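Local coordinates for type III Pentaketide Synthase (Neurospora crassa, PDB 3EUO), which probably acts as an acyltransferase of the chalcone and stilbene synthase family, building pentaketides by type III polyketide synthesis, at residues K91-A96 and L127-R132; T104-T109 and Y122-L127; A148-A153 and S206-S211; N155-H160 and K165-L170. One frame throughout, in Å; residues are numbered along the deposited sequence.

Contact 1: K91-A96 and L127-R132; sequences KAMAEA and LGLSDR
Met93 reaches from the last turns of helix 70-96 to two leucines beside the end of helix 119-127, and the meeting is purely apolar. Its methyl CE lies 4.0 Å from Leu129 CD2, while the sulfur SD passes Leu127 CD2 more loosely at 4.3 Å. The methionine is extended as far as its sulfur and then bends (chi3 69°), which turns CE to Leu129 instead of carrying it straight on. Met93 and Leu129 meet obliquely, each through a terminal methyl. No hydrogen bond crosses between the segments, and the backbones stay well apart, Met93 CA and Leu127 CA being 9.9 Å from each other.

A Schellman motif ends the helix between the two leucines, so that both can reach Met93. Gly128 takes a positive phi (74°), a conformation that suits glycine, and the chain leaves the helix there and turns off toward strand 134-138. In the thiolase fold of this family, the contact joins helix 70-96 to the end of helix 119-127 and the loop that follows, on one face of a sheet; Met93 also touches Ile209 of strand 204-211, and Leu129 packs on Pro100 and Ile103.

Polar interactions are confined to the flanks. Ser130 OG accepts the backbone N of Arg132 at 3.0 Å, forming an ST turn. On the helix, Lys91 NZ is held by Val10 O and Gln11 OE1, and Glu95 OE1 forms a salt bridge with Arg343. The ST turn itself lies at the dimer interface, where Asp131 makes backbone hydrogen bonds to the second subunit.

Contact 2: T104-T109 and Y122-L127; sequences THMVST and YVAKEL
Met106 and Ala124 join the first strand and the helix of a beta-alpha-beta unit made of strand 105-109, helix 119-127 and strand 134-138, part of the thiolase fold. The two strands are parallel neighbours in the sheet, and the helix packs on strand 105-109 through Ala124 and Leu127. Met106 points from the strand to the helix with CG anti to the backbone N (chi1 -175°), which sends the chain straight out from the sheet before it bends at SD. Its last two atoms both lie against the alanine: SD is 3.9 Å and CE 3.8 Å from Ala124 CB. One turn on, the methyl Leu127 CD1 approaches Met106 CE at 4.2 Å. The exact place of CE is doubtful, since it also lies too close to methyls of Leu129 and Leu170. Val107, the next residue, faces the other side of the sheet and packs on helix 145-162.

Just before the strand, Thr104 OG1 takes a hydrogen bond from the backbone N of Arg168. The same hydroxyl lies at the edge of the His105 ring, in its plane, with OG1 hydrogen-bonded to ND1 at 2.7 Å.

Contact 3: A148-A153 and S206-S211; sequences AALRTA and SAVILS
Leu150 and Val208 meet at about a right angle, methyl against methyl, with Leu150 CD1 4.0 Å from Val208 CG2. The same CD1 also borders Leu210 CD1, at 4.3 Å, and so lies against two residues on one face of the strand. In Leu210, CG stands anti to the backbone N (chi1 -169°) and carries the other methyl, CD2, to the backbone as well as the side chain of the helix: it is 3.7 Å from Ala153 C and 3.9 Å from Ala153 CB. The small alanine lets the leucine approach this closely. Leu210 is thus met by both Leu150 and Ala153, one helical turn apart. The axes of segments 148-153 and 206-211 come within 9.7 Å at their closest, with 21° between their directions.

Within the helix, Ala148 O accepts both Thr152 N and Thr152 OG1, which reach it from opposite faces of its carbonyl plane.

Helix 145-162 is a buried helix of the thiolase fold: Ala149 and Ala153 also pack on Val171 of strand 168-175, and Leu150 on Leu226 of strand 224-233. Arg151 bridges to Glu372 and to Glu134 of the second subunit, whereas Ile209 turns to helix 70-96 on the other face of the sheet.

Contact 4: N155-H160 and K165-L170; sequences NLCLGH and KPARIL
His160 holds the returning chain with two hydrogen bonds, one from its backbone and one from its ring. Its carbonyl O accepts the backbone N of Lys165 at 2.9 Å in an almost straight bond. The ring donates through ND1 to Pro166 O at 3.3 Å; this bond is long but equally straight (170°), with the oxygen in the ring plane and ND1 well above the plane of the proline carbonyl. Lys165 CE covers one ring face in a CH-pi contact, 4.0 Å from the centroid and offset to the rim; the bend at chi3 (67°) brings CE over the ring. The ring also packs edge-to-face with His105. A leucine in place of His160 would probably leave Pro166 O without its side-chain donor and Lys165 CE without an aromatic face to rest on.

Other polar atoms are met nearby: Ala167 O accepts Arg168 NH1 at 3.0 Å, and Asn212 pairs with Lys165 O and Ala167 N. Deeper in, the contact is apolar. Ile169 CD1 touches both Cys157 SG and Leu156 CB, 3.7 Å from each, and Ala167 CB rests 3.8 Å from His160 CB.

Together these bonds close the turn from helix 145-162 into strand 168-175, the second half of a beta-alpha-beta crossover that starts at strand 134-138 and passes strand 105-109, within the thiolase fold.

The four contacts clothe both faces of one sheet region. Contacts 1 and 2, with centres 8 Å apart, share Leu127 and lie on the face covered by helices 70-96 and 119-127; contacts 3 and 4, 10 Å apart, use successive parts of helix 145-162 on the other. The strands tie the faces together: Val107 N lies 2.8 Å from Leu170 O, and Leu210 O lies 2.8 Å from Ile169 N. Ala92 CB of contact 1 touches Ala207 O of contact 3 at 3.8 Å. Helix 145-162 begins just after Cys143, found oxidised to 3-sulfinoalanine and, as in relatives, probably the active-site cysteine; contact 3 is nearer to it along the helix than contact 4.

Contact 1: K91-A96 and L127-R132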
loop_
_atom_site.group_PDB
_atom_site.type_symbol
_atom_site.label_atom_id
_atom_site.label_comp_id
_atom_site.label_asym_id
_atom_site.label_seq_id
_atom_site.Cartn_x
_atom_site.Cartn_y
_atom_site.Cartn_z
ATOM N N LYS A 91 -19.579 11.935 2.467
ATOM C CA LYS A 91 -20.924 11.492 2.099
ATOM C C LYS A 91 -21.192 10.063 2.547
ATOM O O LYS A 91 -22.299 9.738 2.980
ATOM C CB LYS A 91 -21.158 11.654 0.596
ATOM C CG LYS A 91 -21.214 13.123 0.164
ATOM C CD LYS A 91 -21.692 13.302 -1.272
ATOM C CE LYS A 91 -20.611 13.011 -2.285
ATOM N NZ LYS A 91 -21.049 13.390 -3.679
ATOM N N ALA A 92 -20.174 9.213 2.442
ATOM C CA ALA A 92 -20.269 7.841 2.932
ATOM C C ALA A 92 -20.508 7.837 4.439
ATOM O O ALA A 92 -21.396 7.143 4.921
ATOM C CB ALA A 92 -19.012 7.053 2.575
ATOM N N MET A 93 -19.729 8.634 5.171
ATOM C CA MET A 93 -19.885 8.755 6.628
ATOM C C MET A 93 -21.260 9.316 6.993
ATOM O O MET A 93 -21.895 8.848 7.937
ATOM C CB MET A 93 -18.765 9.608 7.239
ATOM C CG MET A 93 -17.364 8.980 7.144
ATOM S SD MET A 93 -16.032 10.125 7.670
ATOM C CE MET A 93 -16.377 10.223 9.424
ATOM N N ALA A 94 -21.717 10.312 6.237
ATOM C CA ALA A 94 -23.024 10.937 6.476
ATOM C C ALA A 94 -24.168 9.942 6.328
ATOM O O ALA A 94 -25.085 9.912 7.155
ATOM C CB ALA A 94 -23.224 12.135 5.544
ATOM N N GLU A 95 -24.111 9.117 5.284
ATOM C CA GLU A 95 -25.133 8.099 5.073
ATOM C C GLU A 95 -25.106 7.062 6.193
ATOM O O GLU A 95 -26.155 6.569 6.609
ATOM C CB GLU A 95 -24.974 7.421 3.714
ATOM C CG GLU A 95 -26.007 6.311 3.471
ATOM C CD GLU A 95 -26.079 5.855 2.028
ATOM O OE1 GLU A 95 -25.018 5.724 1.378
ATOM O OE2 GLU A 95 -27.208 5.605 1.549
ATOM N N ALA A 96 -23.906 6.746 6.678
ATOM C CA ALA A 96 -23.717 5.746 7.730
ATOM C C ALA A 96 -24.043 6.313 9.113
ATOM O O ALA A 96 -24.086 5.576 10.093
ATOM C CB ALA A 96 -22.294 5.207 7.701
ATOM N N LEU A 127 -10.769 15.184 7.402
ATOM C CA LEU A 127 -11.981 14.615 7.985
ATOM C C LEU A 127 -12.012 14.696 9.516
ATOM O O LEU A 127 -13.063 14.487 10.132
ATOM C CB LEU A 127 -12.153 13.151 7.550
ATOM C CG LEU A 127 -12.438 12.865 6.071
ATOM C CD1 LEU A 127 -12.258 11.376 5.793
ATOM C CD2 LEU A 127 -13.848 13.311 5.679
ATOM N N GLY A 128 -10.864 14.978 10.126
ATOM C CA GLY A 128 -10.767 15.068 11.582
ATOM C C GLY A 128 -10.821 13.711 12.255
ATOM O O GLY A 128 -11.314 13.583 13.378
ATOM N N LEU A 129 -10.298 12.686 11.581
ATOM C CA LEU A 129 -10.285 11.332 12.143
ATOM C C LEU A 129 -9.290 11.192 13.293
ATOM O O LEU A 129 -8.454 12.072 13.506
ATOM C CB LEU A 129 -10.018 10.290 11.050
ATOM C CG LEU A 129 -10.987 10.313 9.865
ATOM C CD1 LEU A 129 -10.724 9.129 8.962
ATOM C CD2 LEU A 129 -12.437 10.315 10.335
ATOM N N SER A 130 -9.401 10.092 14.035
ATOM C CA SER A 130 -8.607 9.847 15.241
ATOM C C SER A 130 -7.099 9.874 14.987
ATOM O O SER A 130 -6.631 9.394 13.959
ATOM C CB SER A 130 -8.993 8.491 15.838
ATOM O OG SER A 130 -8.234 8.202 17.001
ATOM N N ASP A 131 -6.341 10.421 15.931
ATOM C CA ASP A 131 -4.880 10.325 15.855
ATOM C C ASP A 131 -4.408 8.880 16.036
ATOM O O ASP A 131 -3.243 8.574 15.784
ATOM C CB ASP A 131 -4.216 11.240 16.885
ATOM C CG ASP A 131 -4.397 10.750 18.304
ATOM O OD1 ASP A 131 -5.516 10.316 18.640
ATOM O OD2 ASP A 131 -3.421 10.810 19.090
ATOM N N ARG A 132 -5.318 7.999 16.454
ATOM C CA ARG A 132 -5.013 6.569 16.623
ATOM C C ARG A 132 -5.647 5.669 15.546
ATOM O O ARG A 132 -5.648 4.436 15.668
ATOM C CB ARG A 132 -5.399 6.090 18.028
ATOM C CG ARG A 132 -4.575 6.737 19.155
ATOM C CD ARG A 132 -4.180 5.718 20.239
ATOM N NE ARG A 132 -3.370 4.617 19.688
ATOM C CZ ARG A 132 -3.834 3.397 19.402
ATOM N NH1 ARG A 132 -5.105 3.073 19.633
ATOM N NH2 ARG A 132 -3.021 2.487 18.895
#

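Contact 2: T104-T109 and Y122-L127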
loop_
_atom_site.group_PDB
_atom_site.type_symbol
_atom_site.label_atom_id
_atom_site.label_comp_id
_atom_site.label_asym_id
_atom_site.label_seq_id
_atom_site.Cartn_x
_atom_site.Cartn_y
_atom_site.Cartn_z
ATOM N N THR A 104 -12.628 3.521 12.927
ATOM C CA THR A 104 -11.589 2.737 13.591
ATOM C C THR A 104 -10.408 2.382 12.685
ATOM O O THR A 104 -9.283 2.224 13.161
ATOM C CB THR A 104 -12.155 1.422 14.166
ATOM O OG1 THR A 104 -12.705 0.640 13.096
ATOM C CG2 THR A 104 -13.239 1.697 15.212
ATOM N N HIS A 105 -10.684 2.218 11.391
ATOM C CA HIS A 105 -9.656 1.887 10.408
ATOM C C HIS A 105 -9.962 2.669 9.137
ATOM O O HIS A 105 -11.103 3.090 8.908
ATOM C CB HIS A 105 -9.691 0.409 9.985
ATOM C CG HIS A 105 -9.620 -0.597 11.095
ATOM N ND1 HIS A 105 -10.621 -0.759 12.030
ATOM C CD2 HIS A 105 -8.720 -1.578 11.340
ATOM C CE1 HIS A 105 -10.312 -1.760 12.836
ATOM N NE2 HIS A 105 -9.167 -2.282 12.432
ATOM N N MET A 106 -8.948 2.813 8.290
ATOM C CA MET A 106 -9.099 3.373 6.954
ATOM C C MET A 106 -8.329 2.447 6.015
ATOM O O MET A 106 -7.187 2.093 6.303
ATOM C CB MET A 106 -8.529 4.797 6.918
ATOM C CG MET A 106 -8.710 5.562 5.614
ATOM S SD MET A 106 -8.115 7.276 5.826
ATOM C CE MET A 106 -9.605 8.146 6.235
ATOM N N VAL A 107 -8.965 2.003 4.934
ATOM C CA VAL A 107 -8.256 1.236 3.894
ATOM C C VAL A 107 -8.406 2.000 2.590
ATOM O O VAL A 107 -9.514 2.110 2.066
ATOM C CB VAL A 107 -8.785 -0.212 3.718
ATOM C CG1 VAL A 107 -7.974 -0.953 2.650
ATOM C CG2 VAL A 107 -8.722 -0.983 5.032
ATOM N N SER A 108 -7.295 2.524 2.079
ATOM C CA SER A 108 -7.307 3.399 0.907
ATOM C C SER A 108 -6.512 2.794 -0.225
ATOM O O SER A 108 -5.610 1.995 0.001
ATOM C CB SER A 108 -6.724 4.780 1.244
ATOM O OG SER A 108 -7.415 5.366 2.336
ATOM N N THR A 109 -6.835 3.196 -1.445
ATOM C CA THR A 109 -6.073 2.732 -2.596
ATOM C C THR A 109 -5.911 3.846 -3.624
ATOM O O THR A 109 -6.746 4.751 -3.717
ATOM C CB THR A 109 -6.703 1.454 -3.208
ATOM O OG1 THR A 109 -5.818 0.880 -4.182
ATOM C CG2 THR A 109 -8.052 1.738 -3.832
ATOM N N TYR A 122 -3.675 12.865 4.582
ATOM C CA TYR A 122 -4.234 14.200 4.362
ATOM C C TYR A 122 -5.763 14.154 4.341
ATOM O O TYR A 122 -6.428 15.026 4.921
ATOM C CB TYR A 122 -3.664 14.812 3.079
ATOM C CG TYR A 122 -2.159 14.972 3.133
ATOM C CD1 TYR A 122 -1.579 16.172 3.555
ATOM C CD2 TYR A 122 -1.315 13.919 2.780
ATOM C CE1 TYR A 122 -0.188 16.320 3.615
ATOM C CE2 TYR A 122 0.077 14.057 2.836
ATOM C CZ TYR A 122 0.626 15.258 3.255
ATOM O OH TYR A 122 2.001 15.389 3.309
ATOM N N VAL A 123 -6.317 13.115 3.722
ATOM C CA VAL A 123 -7.773 12.921 3.722
ATOM C C VAL A 123 -8.291 12.754 5.155
ATOM O O VAL A 123 -9.224 13.448 5.573
ATOM C CB VAL A 123 -8.214 11.711 2.855
ATOM C CG1 VAL A 123 -9.743 11.496 2.964
ATOM C CG2 VAL A 123 -7.821 11.922 1.401
ATOM N N ALA A 124 -7.665 11.844 5.901
ATOM C CA ALA A 124 -8.023 11.585 7.298
ATOM C C ALA A 124 -7.933 12.841 8.178
ATOM O O ALA A 124 -8.799 13.067 9.029
ATOM C CB ALA A 124 -7.161 10.478 7.866
ATOM N N LYS A 125 -6.885 13.639 7.964
ATOM C CA LYS A 125 -6.686 14.905 8.687
ATOM C C LYS A 125 -7.806 15.901 8.388
ATOM O O LYS A 125 -8.346 16.534 9.299
ATOM C CB LYS A 125 -5.326 15.519 8.326
ATOM C CG LYS A 125 -4.995 16.840 9.042
ATOM C CD LYS A 125 -3.789 17.515 8.393
ATOM C CE LYS A 125 -3.390 18.826 9.082
ATOM N NZ LYS A 125 -4.036 20.031 8.476
ATOM N N GLU A 126 -8.145 16.045 7.108
ATOM C CA GLU A 126 -9.232 16.933 6.698
ATOM C C GLU A 126 -10.585 16.496 7.259
ATOM O O GLU A 126 -11.438 17.336 7.563
ATOM C CB GLU A 126 -9.306 17.026 5.178
ATOM C CG GLU A 126 -8.250 17.914 4.552
ATOM C CD GLU A 126 -8.674 18.436 3.188
ATOM O OE1 GLU A 126 -9.870 18.775 3.020
ATOM O OE2 GLU A 126 -7.814 18.507 2.283
ATOM N N LEU A 127 -10.769 15.184 7.402
ATOM C CA LEU A 127 -11.981 14.615 7.985
ATOM C C LEU A 127 -12.012 14.696 9.516
ATOM O O LEU A 127 -13.063 14.487 10.132
ATOM C CB LEU A 127 -12.153 13.151 7.550
ATOM C CG LEU A 127 -12.438 12.865 6.071
ATOM C CD1 LEU A 127 -12.258 11.376 5.793
ATOM C CD2 LEU A 127 -13.848 13.311 5.679
#

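Contact 3: A148-A153 and S206-S211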
loop_
_atom_site.group_PDB
_atom_site.type_symbol
_atom_site.label_atom_id
_atom_site.label_comp_id
_atom_site.label_asym_id
_atom_site.label_seq_id
_atom_site.Cartn_x
_atom_site.Cartn_y
_atom_site.Cartn_z
ATOM N N ALA A 148 -10.299 -4.925 -3.776
ATOM C CA ALA A 148 -9.208 -5.376 -2.905
ATOM C C ALA A 148 -9.252 -4.665 -1.548
ATOM O O ALA A 148 -9.059 -5.294 -0.498
ATOM C CB ALA A 148 -7.837 -5.187 -3.573
ATOM N N ALA A 149 -9.506 -3.358 -1.575
ATOM C CA ALA A 149 -9.639 -2.587 -0.345
ATOM C C ALA A 149 -10.832 -3.073 0.473
ATOM O O ALA A 149 -10.734 -3.204 1.690
ATOM C CB ALA A 149 -9.763 -1.091 -0.661
ATOM N N LEU A 150 -11.947 -3.358 -0.203
ATOM C CA LEU A 150 -13.131 -3.871 0.478
ATOM C C LEU A 150 -12.864 -5.200 1.204
ATOM O O LEU A 150 -13.277 -5.373 2.349
ATOM C CB LEU A 150 -14.313 -4.026 -0.495
ATOM C CG LEU A 150 -15.659 -4.386 0.144
ATOM C CD1 LEU A 150 -16.187 -3.266 1.050
ATOM C CD2 LEU A 150 -16.676 -4.751 -0.928
ATOM N N ARG A 151 -12.179 -6.119 0.525
ATOM C CA ARG A 151 -11.876 -7.436 1.087
ATOM C C ARG A 151 -10.898 -7.315 2.256
ATOM O O ARG A 151 -11.038 -7.999 3.284
ATOM C CB ARG A 151 -11.311 -8.347 -0.013
ATOM C CG ARG A 151 -10.828 -9.722 0.467
ATOM C CD ARG A 151 -10.353 -10.610 -0.698
ATOM N NE ARG A 151 -9.436 -9.907 -1.592
ATOM C CZ ARG A 151 -8.169 -9.624 -1.295
ATOM N NH1 ARG A 151 -7.661 -9.995 -0.124
ATOM N NH2 ARG A 151 -7.414 -8.962 -2.169
ATOM N N THR A 152 -9.906 -6.443 2.096
ATOM C CA THR A 152 -8.952 -6.167 3.163
ATOM C C THR A 152 -9.691 -5.592 4.373
ATOM O O THR A 152 -9.498 -6.063 5.486
ATOM C CB THR A 152 -7.844 -5.216 2.701
ATOM O OG1 THR A 152 -7.153 -5.813 1.594
ATOM C CG2 THR A 152 -6.844 -4.953 3.835
ATOM N N ALA A 153 -10.552 -4.602 4.136
ATOM C CA ALA A 153 -11.417 -4.054 5.185
ATOM C C ALA A 153 -12.265 -5.125 5.883
ATOM O O ALA A 153 -12.451 -5.065 7.096
ATOM C CB ALA A 153 -12.307 -2.959 4.634
ATOM N N SER A 206 -14.235 7.543 -4.623
ATOM C CA SER A 206 -15.417 6.883 -4.102
ATOM C C SER A 206 -15.069 6.206 -2.796
ATOM O O SER A 206 -13.924 5.813 -2.580
ATOM C CB SER A 206 -15.950 5.864 -5.098
ATOM O OG SER A 206 -14.971 4.892 -5.394
ATOM N N ALA A 207 -16.061 6.078 -1.922
ATOM C CA ALA A 207 -15.833 5.516 -0.596
ATOM C C ALA A 207 -17.038 4.738 -0.110
ATOM O O ALA A 207 -18.170 5.014 -0.510
ATOM C CB ALA A 207 -15.484 6.626 0.395
ATOM N N VAL A 208 -16.773 3.739 0.727
ATOM C CA VAL A 208 -17.819 3.061 1.482
ATOM C C VAL A 208 -17.411 2.974 2.948
ATOM O O VAL A 208 -16.226 3.045 3.286
ATOM C CB VAL A 208 -18.171 1.640 0.938
ATOM C CG1 VAL A 208 -18.593 1.705 -0.538
ATOM C CG2 VAL A 208 -17.015 0.656 1.135
ATOM N N ILE A 209 -18.408 2.844 3.817
ATOM C CA ILE A 209 -18.163 2.481 5.200
ATOM C C ILE A 209 -18.500 1.009 5.353
ATOM O O ILE A 209 -19.613 0.593 5.017
ATOM C CB ILE A 209 -19.036 3.293 6.181
ATOM C CG1 ILE A 209 -18.781 4.802 6.005
ATOM C CG2 ILE A 209 -18.796 2.800 7.608
ATOM C CD1 ILE A 209 -17.317 5.232 6.251
ATOM N N LEU A 210 -17.524 0.222 5.804
ATOM C CA LEU A 210 -17.774 -1.178 6.153
ATOM C C LEU A 210 -17.773 -1.313 7.664
ATOM O O LEU A 210 -16.784 -0.973 8.326
ATOM C CB LEU A 210 -16.731 -2.120 5.547
ATOM C CG LEU A 210 -17.056 -3.622 5.628
ATOM C CD1 LEU A 210 -18.262 -3.992 4.741
ATOM C CD2 LEU A 210 -15.845 -4.463 5.244
ATOM N N SER A 211 -18.886 -1.806 8.201
ATOM C CA SER A 211 -19.040 -2.014 9.638
ATOM C C SER A 211 -19.062 -3.498 9.971
ATOM O O SER A 211 -19.546 -4.305 9.172
ATOM C CB SER A 211 -20.350 -1.372 10.116
ATOM O OG SER A 211 -20.572 -1.649 11.493
#

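Contact 4: N155-H160 and K165-L170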
loop_
_atom_site.group_PDB
_atom_site.type_symbol
_atom_site.label_atom_id
_atom_site.label_comp_id
_atom_site.label_asym_id
_atom_site.label_seq_id
_atom_site.Cartn_x
_atom_site.Cartn_y
_atom_site.Cartn_z
ATOM N N ASN A 155 -11.538 -8.356 6.281
ATOM C CA ASN A 155 -10.632 -9.091 7.164
ATOM C C ASN A 155 -10.305 -8.289 8.431
ATOM O O ASN A 155 -10.280 -8.836 9.532
ATOM C CB ASN A 155 -9.337 -9.456 6.428
ATOM C CG ASN A 155 -9.551 -10.487 5.326
ATOM O OD1 ASN A 155 -10.487 -11.286 5.375
ATOM N ND2 ASN A 155 -8.650 -10.495 4.341
ATOM N N LEU A 156 -10.085 -6.986 8.261
ATOM C CA LEU A 156 -9.776 -6.102 9.383
ATOM C C LEU A 156 -10.974 -5.961 10.330
ATOM O O LEU A 156 -10.814 -6.003 11.555
ATOM C CB LEU A 156 -9.293 -4.736 8.874
ATOM C CG LEU A 156 -7.972 -4.727 8.087
ATOM C CD1 LEU A 156 -7.746 -3.343 7.513
ATOM C CD2 LEU A 156 -6.786 -5.136 8.966
ATOM N N CYS A 157 -12.170 -5.809 9.762
ATOM C CA CYS A 157 -13.401 -5.810 10.563
ATOM C C CYS A 157 -13.479 -7.068 11.425
ATOM O O CYS A 157 -13.760 -6.996 12.621
ATOM C CB CYS A 157 -14.643 -5.744 9.669
ATOM S SG CYS A 157 -15.101 -4.096 9.125
ATOM N N LEU A 158 -13.229 -8.218 10.812
ATOM C CA LEU A 158 -13.319 -9.494 11.539
ATOM C C LEU A 158 -12.236 -9.637 12.620
ATOM O O LEU A 158 -12.428 -10.341 13.626
ATOM C CB LEU A 158 -13.335 -10.683 10.567
ATOM C CG LEU A 158 -14.589 -10.801 9.686
ATOM C CD1 LEU A 158 -14.440 -11.907 8.664
ATOM C CD2 LEU A 158 -15.844 -11.036 10.532
ATOM N N GLY A 159 -11.105 -8.961 12.428
ATOM C CA GLY A 159 -10.062 -8.907 13.458
ATOM C C GLY A 159 -10.578 -8.238 14.723
ATOM O O GLY A 159 -10.309 -8.692 15.840
ATOM N N HIS A 160 -11.343 -7.166 14.547
ATOM C CA HIS A 160 -11.968 -6.492 15.679
ATOM C C HIS A 160 -13.100 -7.322 16.265
ATOM O O HIS A 160 -13.262 -7.374 17.486
ATOM C CB HIS A 160 -12.413 -5.086 15.299
ATOM C CG HIS A 160 -11.363 -4.053 15.560
ATOM N ND1 HIS A 160 -11.650 -2.790 16.025
ATOM C CD2 HIS A 160 -10.013 -4.119 15.458
ATOM C CE1 HIS A 160 -10.524 -2.114 16.181
ATOM N NE2 HIS A 160 -9.517 -2.899 15.843
ATOM N N LYS A 165 -14.727 -5.952 19.528
ATOM C CA LYS A 165 -14.666 -4.494 19.370
ATOM C C LYS A 165 -15.425 -4.015 18.143
ATOM O O LYS A 165 -15.407 -4.693 17.105
ATOM C CB LYS A 165 -13.212 -4.016 19.261
ATOM C CG LYS A 165 -12.372 -4.255 20.507
ATOM C CD LYS A 165 -10.880 -4.213 20.187
ATOM C CE LYS A 165 -10.404 -2.819 19.773
ATOM N NZ LYS A 165 -10.453 -1.831 20.899
ATOM N N PRO A 166 -16.086 -2.844 18.250
ATOM C CA PRO A 166 -16.712 -2.220 17.088
ATOM C C PRO A 166 -15.666 -1.856 16.040
ATOM O O PRO A 166 -14.582 -1.359 16.375
ATOM C CB PRO A 166 -17.335 -0.939 17.664
ATOM C CG PRO A 166 -17.492 -1.213 19.122
ATOM C CD PRO A 166 -16.295 -2.039 19.471
ATOM N N ALA A 167 -15.977 -2.144 14.783
ATOM C CA ALA A 167 -15.146 -1.689 13.679
ATOM C C ALA A 167 -16.015 -0.930 12.703
ATOM O O ALA A 167 -17.087 -1.400 12.307
ATOM C CB ALA A 167 -14.468 -2.861 12.988
ATOM N N ARG A 168 -15.549 0.256 12.334
ATOM C CA ARG A 168 -16.167 1.066 11.297
ATOM C C ARG A 168 -15.036 1.524 10.396
ATOM O O ARG A 168 -14.200 2.342 10.807
ATOM C CB ARG A 168 -16.877 2.282 11.903
ATOM C CG ARG A 168 -17.854 1.946 13.042
ATOM C CD ARG A 168 -19.145 1.258 12.551
ATOM N NE ARG A 168 -20.080 1.083 13.667
ATOM C CZ ARG A 168 -20.120 0.022 14.474
ATOM N NH1 ARG A 168 -19.289 -1.000 14.298
ATOM N NH2 ARG A 168 -20.994 -0.012 15.471
ATOM N N ILE A 169 -15.000 0.998 9.174
ATOM C CA ILE A 169 -13.844 1.220 8.312
ATOM C C ILE A 169 -14.173 2.090 7.105
ATOM O O ILE A 169 -15.062 1.764 6.320
ATOM C CB ILE A 169 -13.203 -0.114 7.859
ATOM C CG1 ILE A 169 -12.885 -0.983 9.092
ATOM C CG2 ILE A 169 -11.962 0.158 6.980
ATOM C CD1 ILE A 169 -11.967 -2.172 8.837
ATOM N N LEU A 170 -13.447 3.199 6.967
ATOM C CA LEU A 170 -13.540 4.017 5.771
ATOM C C LEU A 170 -12.729 3.337 4.678
ATOM O O LEU A 170 -11.502 3.239 4.786
ATOM C CB LEU A 170 -13.016 5.442 6.020
ATOM C CG LEU A 170 -12.979 6.391 4.809
ATOM C CD1 LEU A 170 -14.342 6.504 4.115
ATOM C CD2 LEU A 170 -12.490 7.765 5.203
#